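Local coordinates for 2-dehydropantoate 2-reductase (Bacillus subtilis, PDB 3EGO), which probably catalyses the NADPH-dependent reduction of ketopantoate to pantoate, the second step of pantoate formation in pantothenate biosynthesis, at residues Y267-A272 against L277-L282. Sequence-based numbering, arbitrary orientation. Where two conformers were deposited one is given.
Sequences YLLKEA and LDAVHL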
loop_
_atom_site.group_PDB
_atom_site.type_symbol
_atom_site.label_atom_id
_atom_site.label_comp_id
_atom_site.label_asym_id
_atom_site.label_seq_id
_atom_site.Cartn_x
_atom_site.Cartn_y
_atom_site.Cartn_z
ATOM N N TYR A 267 8.932 -16.423 -0.288
ATOM C CA TYR A 267 9.117 -17.831 0.095
ATOM C C TYR A 267 7.796 -18.544 0.442
ATOM O O TYR A 267 7.562 -19.693 0.028
ATOM C CB TYR A 267 10.122 -17.931 1.238
ATOM C CG TYR A 267 10.075 -19.245 1.957
ATOM C CD1 TYR A 267 10.887 -20.296 1.570
ATOM C CD2 TYR A 267 9.250 -19.416 3.041
ATOM C CE1 TYR A 267 10.860 -21.510 2.238
ATOM C CE2 TYR A 267 9.214 -20.621 3.723
ATOM C CZ TYR A 267 10.014 -21.666 3.304
ATOM O OH TYR A 267 9.989 -22.889 3.965
ATOM N N LEU A 268 6.947 -17.881 1.226
ATOM C CA LEU A 268 5.613 -18.359 1.507
ATOM C C LEU A 268 4.820 -18.554 0.196
ATOM O O LEU A 268 4.107 -19.550 0.035
ATOM C CB LEU A 268 4.888 -17.384 2.422
ATOM C CG LEU A 268 5.417 -17.411 3.868
ATOM C CD1 LEU A 268 4.942 -16.218 4.655
ATOM C CD2 LEU A 268 4.968 -18.684 4.590
ATOM N N LEU A 269 4.967 -17.624 -0.742
ATOM C CA LEU A 269 4.221 -17.744 -2.014
ATOM C C LEU A 269 4.647 -19.000 -2.779
ATOM O O LEU A 269 3.791 -19.740 -3.265
ATOM C CB LEU A 269 4.366 -16.494 -2.871
ATOM C CG LEU A 269 3.785 -15.227 -2.188
ATOM C CD1 LEU A 269 3.930 -14.027 -3.124
ATOM C CD2 LEU A 269 2.339 -15.385 -1.775
ATOM N N LYS A 270 5.953 -19.236 -2.864
ATOM C CA LYS A 270 6.482 -20.422 -3.542
ATOM C C LYS A 270 5.989 -21.676 -2.874
ATOM O O LYS A 270 5.626 -22.644 -3.542
ATOM C CB LYS A 270 8.003 -20.406 -3.569
ATOM C CG LYS A 270 8.542 -19.391 -4.564
ATOM C CD LYS A 270 9.988 -19.066 -4.304
ATOM C CE LYS A 270 10.631 -18.554 -5.574
ATOM N NZ LYS A 270 12.113 -18.509 -5.438
ATOM N N GLU A 271 5.946 -21.650 -1.549
ATOM C CA GLU A 271 5.447 -22.801 -0.794
ATOM C C GLU A 271 3.939 -23.040 -0.906
ATOM O O GLU A 271 3.498 -24.202 -0.945
ATOM C CB GLU A 271 5.881 -22.704 0.677
ATOM C CG GLU A 271 7.356 -22.930 0.860
ATOM C CD GLU A 271 7.717 -24.378 0.618
ATOM O OE1 GLU A 271 6.978 -25.238 1.132
ATOM O OE2 GLU A 271 8.709 -24.638 -0.088
ATOM N N ALA A 272 3.148 -21.967 -0.945
ATOM C CA ALA A 272 1.698 -22.093 -1.137
ATOM C C ALA A 272 1.439 -22.757 -2.470
ATOM O O ALA A 272 0.582 -23.660 -2.592
ATOM C CB ALA A 272 1.017 -20.716 -1.098
ATOM N N LEU A 277 -2.030 -24.397 -2.296
ATOM C CA LEU A 277 -2.702 -23.631 -1.260
ATOM C C LEU A 277 -2.928 -22.201 -1.747
ATOM O O LEU A 277 -2.202 -21.689 -2.598
ATOM C CB LEU A 277 -1.858 -23.601 0.019
ATOM C CG LEU A 277 -1.858 -24.838 0.934
ATOM C CD1 LEU A 277 -0.655 -24.773 1.933
ATOM C CD2 LEU A 277 -3.188 -24.920 1.669
ATOM N N ASP A 278 -3.929 -21.560 -1.174
ATOM C CA ASP A 278 -4.229 -20.203 -1.529
ATOM C C ASP A 278 -3.497 -19.276 -0.556
ATOM O O ASP A 278 -3.239 -19.613 0.615
ATOM C CB ASP A 278 -5.735 -19.976 -1.515
ATOM C CG ASP A 278 -6.437 -20.666 -2.710
ATOM O OD1 ASP A 278 -5.831 -20.781 -3.813
ATOM O OD2 ASP A 278 -7.596 -21.096 -2.535
ATOM N N ALA A 279 -3.149 -18.109 -1.056
ATOM C CA ALA A 279 -2.374 -17.160 -0.276
ATOM C C ALA A 279 -2.741 -15.803 -0.836
ATOM O O ALA A 279 -1.849 -15.038 -1.188
ATOM C CB ALA A 279 -0.921 -17.403 -0.509
ATOM N N VAL A 280 -4.048 -15.535 -0.919
ATOM C CA VAL A 280 -4.534 -14.309 -1.552
ATOM C C VAL A 280 -4.081 -13.041 -0.824
ATOM O O VAL A 280 -3.731 -12.054 -1.477
ATOM C CB VAL A 280 -6.067 -14.280 -1.720
ATOM C CG1 VAL A 280 -6.753 -14.185 -0.391
ATOM C CG2 VAL A 280 -6.469 -13.098 -2.582
ATOM N N HIS A 281 -4.095 -13.054 0.508
ATOM C CA HIS A 281 -3.665 -11.866 1.247
ATOM C C HIS A 281 -2.169 -11.683 1.127
ATOM O O HIS A 281 -1.701 -10.588 0.847
ATOM C CB HIS A 281 -4.076 -11.958 2.699
ATOM C CG HIS A 281 -5.552 -12.051 2.883
ATOM N ND1 HIS A 281 -6.236 -13.242 2.814
ATOM C CD2 HIS A 281 -6.479 -11.088 3.081
ATOM C CE1 HIS A 281 -7.527 -13.010 2.997
ATOM N NE2 HIS A 281 -7.701 -11.709 3.148
ATOM N N LEU A 282 -1.407 -12.746 1.353
ATOM C CA LEU A 282 0.036 -12.679 1.094
ATOM C C LEU A 282 0.372 -12.211 -0.329
ATOM O O LEU A 282 1.344 -11.495 -0.556
ATOM C CB LEU A 282 0.681 -14.050 1.381
ATOM C CG LEU A 282 0.768 -14.438 2.862
ATOM C CD1 LEU A 282 1.016 -15.932 2.972
ATOM C CD2 LEU A 282 1.894 -13.687 3.534
#
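A272 meets the incoming chain with both its carbonyl and its methyl group. A272 O accepts a hydrogen bond from L277 N at 2.7 Å. The N-H points nearly straight at the oxygen, with an angle of 163°. A272 CB lies 3.7 Å from L277 O and 3.9 Å from A279 CB, so the small methyl packs close to the backbone of the turn as well as to a second alanine. L277 CB also approaches A272 CB, at 4.2 Å.

This six-to-one backbone bond, joined by the apolar contact of the same two residues, is consistent with a Schellman motif ending helix 261-274. The chain then runs extended through L277 and D278 to A279, the N-cap of helix 280-291. The turn and extended link join two consecutive helices of the C-terminal helical domain of the ketopantoate reductase fold.

L282, in the first turn of the second helix, meets two leucines. L282 CB touches L269 CD2 at 3.8 Å. L269 CD2 also reaches A279 CB, at 4.0 Å. L269 has CG beside its backbone N, chi1 -62°, which carries CD2 across to the second helix, where the side chain also touches E283 and Y286. L282 reaches L268 with its branch end: L282 CD2 is 4.1 Å from L268 CD1. The two leucine side chains lie at a slant to each other. L268 also packs on L182 and A186 of helix 174-195 and L223 of helix 206-223, so it is held against two other helices of the domain. The E218 carboxylate hydrogen-bonds both L282 N and the neighbouring H281, whose NE2 hydrogen-bonds NE2 of H281 of the second subunit at the dimer interface.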